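Local coordinates for protein D-ribitol-5-phosphate phosphatase (Bacteroides thetaiotaomicron, PDB 4JB3) that removes the phosphate from D-ribitol 5-phosphate and D-ribitol 1-phosphate, and also from 5-amino-6-(5-phospho-D-ribitylamino)uracil, with magnesium as cofactor, at residues T98-L111 against N133-S147. Residues are numbered along the deposited sequence; the frame is centred on the assembly and turned at random.
Sequences TKQAWLGFFNEVDL and NPFVMSWACSPEFSS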
loop_
_atom_site.group_PDB
_atom_site.type_symbol
_atom_site.label_atom_id
_atom_site.label_comp_id
_atom_site.label_asym_id
_atom_site.label_seq_id
_atom_site.Cartn_x
_atom_site.Cartn_y
_atom_site.Cartn_z
ATOM N N THR A 98 4.902 19.241 0.167
ATOM C CA THR A 98 5.486 17.985 -0.288
ATOM C C THR A 98 4.531 16.836 0.042
ATOM O O THR A 98 4.297 15.950 -0.792
ATOM C CB THR A 98 6.876 17.766 0.328
ATOM O OG1 THR A 98 7.712 18.885 -0.016
ATOM C CG2 THR A 98 7.505 16.485 -0.221
ATOM N N LYS A 99 3.964 16.869 1.245
ATOM C CA LYS A 99 2.955 15.890 1.643
ATOM C C LYS A 99 1.760 15.942 0.700
ATOM O O LYS A 99 1.283 14.897 0.245
ATOM C CB LYS A 99 2.491 16.131 3.077
ATOM C CG LYS A 99 1.396 15.160 3.539
ATOM C CD LYS A 99 1.038 15.408 4.993
ATOM C CE LYS A 99 -0.155 14.569 5.410
ATOM N NZ LYS A 99 -0.428 14.724 6.865
ATOM N N GLN A 100 1.278 17.147 0.395
ATOM C CA GLN A 100 0.107 17.264 -0.469
ATOM C C GLN A 100 0.371 16.702 -1.862
ATOM O O GLN A 100 -0.527 16.103 -2.470
ATOM C CB GLN A 100 -0.410 18.702 -0.519
ATOM C CG GLN A 100 -1.034 19.159 0.797
ATOM C CD GLN A 100 -2.090 18.195 1.322
ATOM O OE1 GLN A 100 -2.966 17.749 0.581
ATOM N NE2 GLN A 100 -2.004 17.866 2.606
ATOM N N ALA A 101 1.602 16.845 -2.354
ATOM C CA ALA A 101 1.948 16.253 -3.643
ATOM C C ALA A 101 1.871 14.732 -3.580
ATOM O O ALA A 101 1.279 14.099 -4.454
ATOM C CB ALA A 101 3.321 16.721 -4.117
ATOM N N TRP A 102 2.444 14.140 -2.539
ATOM C CA TRP A 102 2.325 12.697 -2.336
ATOM C C TRP A 102 0.876 12.213 -2.261
ATOM O O TRP A 102 0.538 11.149 -2.797
ATOM C CB TRP A 102 3.078 12.272 -1.075
ATOM C CG TRP A 102 4.518 11.983 -1.363
ATOM C CD1 TRP A 102 5.600 12.754 -1.014
ATOM C CD2 TRP A 102 5.042 10.867 -2.096
ATOM N NE1 TRP A 102 6.759 12.170 -1.471
ATOM C CE2 TRP A 102 6.442 11.018 -2.147
ATOM C CE3 TRP A 102 4.460 9.751 -2.714
ATOM C CZ2 TRP A 102 7.268 10.091 -2.770
ATOM C CZ3 TRP A 102 5.278 8.836 -3.335
ATOM C CH2 TRP A 102 6.667 9.009 -3.368
ATOM N N LEU A 103 0.022 12.980 -1.589
ATOM C CA LEU A 103 -1.377 12.576 -1.456
ATOM C C LEU A 103 -2.113 12.660 -2.795
ATOM O O LEU A 103 -3.210 12.106 -2.945
ATOM C CB LEU A 103 -2.080 13.395 -0.377
ATOM C CG LEU A 103 -1.519 13.161 1.027
ATOM C CD1 LEU A 103 -2.293 13.969 2.051
ATOM C CD2 LEU A 103 -1.546 11.687 1.390
ATOM N N GLY A 104 -1.497 13.327 -3.767
ATOM C CA GLY A 104 -2.013 13.372 -5.121
ATOM C C GLY A 104 -2.105 12.003 -5.767
ATOM O O GLY A 104 -2.851 11.825 -6.728
ATOM N N PHE A 105 -1.353 11.033 -5.240
ATOM C CA PHE A 105 -1.421 9.665 -5.753
ATOM C C PHE A 105 -2.756 9.001 -5.466
ATOM O O PHE A 105 -3.112 8.023 -6.120
ATOM C CB PHE A 105 -0.354 8.789 -5.092
ATOM C CG PHE A 105 0.940 8.697 -5.852
ATOM C CD1 PHE A 105 1.068 7.826 -6.928
ATOM C CD2 PHE A 105 2.039 9.440 -5.462
ATOM C CE1 PHE A 105 2.271 7.726 -7.623
ATOM C CE2 PHE A 105 3.240 9.349 -6.151
ATOM C CZ PHE A 105 3.355 8.486 -7.232
ATOM N N PHE A 106 -3.481 9.497 -4.467
ATOM C CA PHE A 106 -4.599 8.733 -3.911
ATOM C C PHE A 106 -5.967 9.348 -4.110
ATOM O O PHE A 106 -6.122 10.564 -4.068
ATOM C CB PHE A 106 -4.370 8.495 -2.414
ATOM C CG PHE A 106 -3.076 7.809 -2.112
ATOM C CD1 PHE A 106 -2.976 6.435 -2.202
ATOM C CD2 PHE A 106 -1.951 8.527 -1.754
ATOM C CE1 PHE A 106 -1.778 5.788 -1.926
ATOM C CE2 PHE A 106 -0.755 7.883 -1.495
ATOM C CZ PHE A 106 -0.671 6.514 -1.582
ATOM N N ASN A 107 -6.962 8.490 -4.315
ATOM C CA ASN A 107 -8.361 8.914 -4.258
ATOM C C ASN A 107 -8.849 8.659 -2.840
ATOM O O ASN A 107 -8.208 7.926 -2.109
ATOM C CB ASN A 107 -9.217 8.114 -5.245
ATOM C CG ASN A 107 -8.878 8.408 -6.691
ATOM O OD1 ASN A 107 -8.484 9.521 -7.035
ATOM N ND2 ASN A 107 -9.037 7.407 -7.550
ATOM N N GLU A 108 -9.968 9.252 -2.434
ATOM C CA GLU A 108 -10.516 8.938 -1.114
ATOM C C GLU A 108 -10.833 7.446 -1.045
ATOM O O GLU A 108 -11.160 6.831 -2.062
ATOM C CB GLU A 108 -11.763 9.772 -0.816
ATOM C CG GLU A 108 -11.478 11.262 -0.573
ATOM C CD GLU A 108 -10.798 11.541 0.761
ATOM O OE1 GLU A 108 -10.560 10.591 1.540
ATOM O OE2 GLU A 108 -10.499 12.724 1.032
ATOM N N VAL A 109 -10.696 6.854 0.137
ATOM C CA VAL A 109 -10.864 5.405 0.272
ATOM C C VAL A 109 -12.323 4.989 0.091
ATOM O O VAL A 109 -13.240 5.709 0.506
ATOM C CB VAL A 109 -10.331 4.890 1.637
ATOM C CG1 VAL A 109 -11.128 5.473 2.781
ATOM C CG2 VAL A 109 -10.366 3.377 1.706
ATOM N N ASP A 110 -12.536 3.854 -0.569
ATOM C CA ASP A 110 -13.853 3.226 -0.635
ATOM C C ASP A 110 -14.098 2.549 0.700
ATOM O O ASP A 110 -13.447 1.549 1.040
ATOM C CB ASP A 110 -13.879 2.191 -1.761
ATOM C CG ASP A 110 -15.237 1.514 -1.923
ATOM O OD1 ASP A 110 -16.169 1.811 -1.148
ATOM O OD2 ASP A 110 -15.376 0.686 -2.851
ATOM N N LEU A 111 -15.023 3.111 1.470
ATOM C CA LEU A 111 -15.325 2.586 2.790
ATOM C C LEU A 111 -15.864 1.151 2.738
ATOM O O LEU A 111 -15.804 0.437 3.734
ATOM C CB LEU A 111 -16.295 3.525 3.515
ATOM C CG LEU A 111 -15.694 4.904 3.789
ATOM C CD1 LEU A 111 -16.715 5.858 4.369
ATOM C CD2 LEU A 111 -14.500 4.766 4.709
ATOM N N ASN A 133 5.830 5.758 2.400
ATOM C CA ASN A 133 6.734 6.761 2.917
ATOM C C ASN A 133 6.055 7.529 4.041
ATOM O O ASN A 133 4.836 7.425 4.207
ATOM C CB ASN A 133 7.213 7.666 1.774
ATOM C CG ASN A 133 6.098 8.451 1.146
ATOM O OD1 ASN A 133 5.542 9.360 1.762
ATOM N ND2 ASN A 133 5.761 8.108 -0.092
ATOM N N PRO A 134 6.837 8.279 4.833
ATOM C CA PRO A 134 6.269 9.003 5.976
ATOM C C PRO A 134 5.214 10.037 5.616
ATOM O O PRO A 134 4.334 10.306 6.445
ATOM C CB PRO A 134 7.489 9.697 6.588
ATOM C CG PRO A 134 8.638 8.836 6.206
ATOM C CD PRO A 134 8.311 8.325 4.831
ATOM N N PHE A 135 5.281 10.617 4.420
ATOM C CA PHE A 135 4.275 11.610 4.060
ATOM C C PHE A 135 2.910 10.948 3.964
ATOM O O PHE A 135 1.917 11.431 4.533
ATOM C CB PHE A 135 4.607 12.279 2.727
ATOM C CG PHE A 135 5.875 13.076 2.746
ATOM C CD1 PHE A 135 5.895 14.374 3.250
ATOM C CD2 PHE A 135 7.046 12.540 2.231
ATOM C CE1 PHE A 135 7.076 15.119 3.264
ATOM C CE2 PHE A 135 8.236 13.283 2.235
ATOM C CZ PHE A 135 8.247 14.572 2.762
ATOM N N VAL A 136 2.854 9.850 3.222
ATOM C CA VAL A 136 1.602 9.131 3.038
ATOM C C VAL A 136 1.098 8.549 4.359
ATOM O O VAL A 136 -0.087 8.651 4.684
ATOM C CB VAL A 136 1.761 8.030 1.980
ATOM C CG1 VAL A 136 0.475 7.190 1.851
ATOM C CG2 VAL A 136 2.142 8.656 0.631
ATOM N N MET A 137 2.002 7.959 5.127
ATOM C CA MET A 137 1.610 7.332 6.386
ATOM C C MET A 137 1.185 8.321 7.478
ATOM O O MET A 137 0.400 7.972 8.361
ATOM C CB MET A 137 2.700 6.373 6.871
ATOM C CG MET A 137 2.822 5.104 6.020
ATOM S SD MET A 137 1.321 4.087 5.986
ATOM C CE MET A 137 0.699 4.465 4.359
ATOM N N SER A 138 1.667 9.558 7.421
ATOM C CA SER A 138 1.199 10.543 8.393
ATOM C C SER A 138 -0.303 10.788 8.248
ATOM O O SER A 138 -0.981 11.107 9.224
ATOM C CB SER A 138 1.988 11.846 8.290
ATOM O OG SER A 138 1.674 12.551 7.109
ATOM N N TRP A 139 -0.812 10.621 7.031
ATOM C CA TRP A 139 -2.244 10.656 6.759
ATOM C C TRP A 139 -2.927 9.319 7.071
ATOM O O TRP A 139 -3.883 9.268 7.849
ATOM C CB TRP A 139 -2.496 11.043 5.292
ATOM C CG TRP A 139 -3.839 10.613 4.768
ATOM C CD1 TRP A 139 -5.064 11.061 5.175
ATOM C CD2 TRP A 139 -4.092 9.653 3.732
ATOM N NE1 TRP A 139 -6.061 10.436 4.460
ATOM C CE2 TRP A 139 -5.491 9.563 3.571
ATOM C CE3 TRP A 139 -3.268 8.860 2.929
ATOM C CZ2 TRP A 139 -6.085 8.709 2.633
ATOM C CZ3 TRP A 139 -3.859 8.016 1.995
ATOM C CH2 TRP A 139 -5.254 7.945 1.858
ATOM N N ALA A 140 -2.423 8.232 6.489
ATOM C CA ALA A 140 -3.115 6.949 6.605
ATOM C C ALA A 140 -3.157 6.441 8.042
ATOM O O ALA A 140 -4.166 5.883 8.484
ATOM C CB ALA A 140 -2.475 5.915 5.689
ATOM N N CYS A 141 -2.063 6.633 8.769
ATOM C CA CYS A 141 -1.982 6.153 10.149
ATOM C C CYS A 141 -2.438 7.221 11.138
ATOM O O CYS A 141 -1.776 7.510 12.126
ATOM C CB CYS A 141 -0.568 5.667 10.462
ATOM S SG CYS A 141 -0.152 4.180 9.549
ATOM N N SER A 142 -3.598 7.797 10.854
ATOM C CA SER A 142 -4.160 8.853 11.681
ATOM C C SER A 142 -5.671 8.794 11.542
ATOM O O SER A 142 -6.183 8.154 10.624
ATOM C CB SER A 142 -3.662 10.219 11.208
ATOM O OG SER A 142 -4.435 10.668 10.108
ATOM N N PRO A 143 -6.395 9.478 12.432
ATOM C CA PRO A 143 -7.852 9.508 12.268
ATOM C C PRO A 143 -8.301 10.209 10.986
ATOM O O PRO A 143 -9.470 10.096 10.630
ATOM C CB PRO A 143 -8.323 10.308 13.484
ATOM C CG PRO A 143 -7.264 10.095 14.510
ATOM C CD PRO A 143 -5.965 10.001 13.742
ATOM N N GLU A 144 -7.399 10.903 10.297
ATOM C CA GLU A 144 -7.764 11.573 9.045
ATOM C C GLU A 144 -7.798 10.643 7.832
ATOM O O GLU A 144 -8.096 11.081 6.726
ATOM C CB GLU A 144 -6.826 12.743 8.763
ATOM C CG GLU A 144 -6.841 13.810 9.835
ATOM C CD GLU A 144 -5.961 14.985 9.475
ATOM O OE1 GLU A 144 -4.767 14.765 9.180
ATOM O OE2 GLU A 144 -6.470 16.125 9.473
ATOM N N PHE A 145 -7.494 9.367 8.045
ATOM C CA PHE A 145 -7.468 8.378 6.965
ATOM C C PHE A 145 -8.784 8.368 6.186
ATOM O O PHE A 145 -8.786 8.345 4.942
ATOM C CB PHE A 145 -7.169 7.004 7.569
ATOM C CG PHE A 145 -7.128 5.876 6.580
ATOM C CD1 PHE A 145 -6.620 6.051 5.295
ATOM C CD2 PHE A 145 -7.555 4.608 6.959
ATOM C CE1 PHE A 145 -6.578 4.974 4.402
ATOM C CE2 PHE A 145 -7.513 3.538 6.075
ATOM C CZ PHE A 145 -7.025 3.723 4.789
ATOM N N SER A 146 -9.898 8.397 6.916
ATOM C CA SER A 146 -11.225 8.373 6.297
ATOM C C SER A 146 -12.269 8.996 7.201
ATOM O O SER A 146 -11.987 9.327 8.349
ATOM C CB SER A 146 -11.634 6.937 5.973
ATOM O OG SER A 146 -12.336 6.344 7.057
ATOM N N SER A 147 -13.487 9.135 6.687
ATOM C CA SER A 147 -14.579 9.709 7.465
ATOM C C SER A 147 -15.009 8.832 8.640
ATOM O O SER A 147 -15.728 9.297 9.527
ATOM C CB SER A 147 -15.783 9.987 6.573
ATOM O OG SER A 147 -16.238 8.795 5.957
HETATM O O HOH W 1 -3.225 13.890 7.340
#
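The helical cap of this HAD phosphatase meets its Rossmann-like core where helix 95-103 lies across helix 134-140, which follows core strand 125-130; the axes of 98-103 and 134-140 cross at -80°. Phe-135 enters the cap: Thr-98 CG2 sits over one face of its ring, 4.0 Å from the centroid, while Trp-102 CD1 comes within 3.6 Å of Phe-135 CD2. The Trp-102 five-membered ring and the Phe-135 ring are nearly parallel, planes 12° apart, but slid so far that they barely overlap. Asn-133 ND2 rests over one face of the Trp-102 ring, 3.4 Å from CE3, and is hydrogen-bonded to Glu-72 OE2, while Asn-133 OD1 caps helix 134-140 by accepting from Val-136 N. Replacing Trp-102 with an alanine would probably open a gap beside Phe-135 and take away the ring face on which Asn-133 ND2 rests, leaving that amide to its bonds with Glu-72 and the helix end. Lys-99, fully extended with CG anti to the backbone N (chi1 178°), runs past Phe-135 and donates from NZ to Ser-138 OG at 3.0 Å; one water links the same NZ to Glu-144 OE1. Leu-103 CD2 packs 3.7 Å from Trp-139 CE3. Past the helix, the Phe-106 ring has Trp-139 CZ3 over one face and Phe-105 CB over the other, and its CE2 lies 3.6 Å from Val-136 CG1. Farther along, Val-109 CG1 meets Ser-146 CB. With glycerol about 4 Å from the Trp-102 side chain and sodium about 8 Å from that of Phe-106, this contact probably borders the active-site cleft between cap and core, as in HAD phosphatases with a helical cap closed over the catalytic domain.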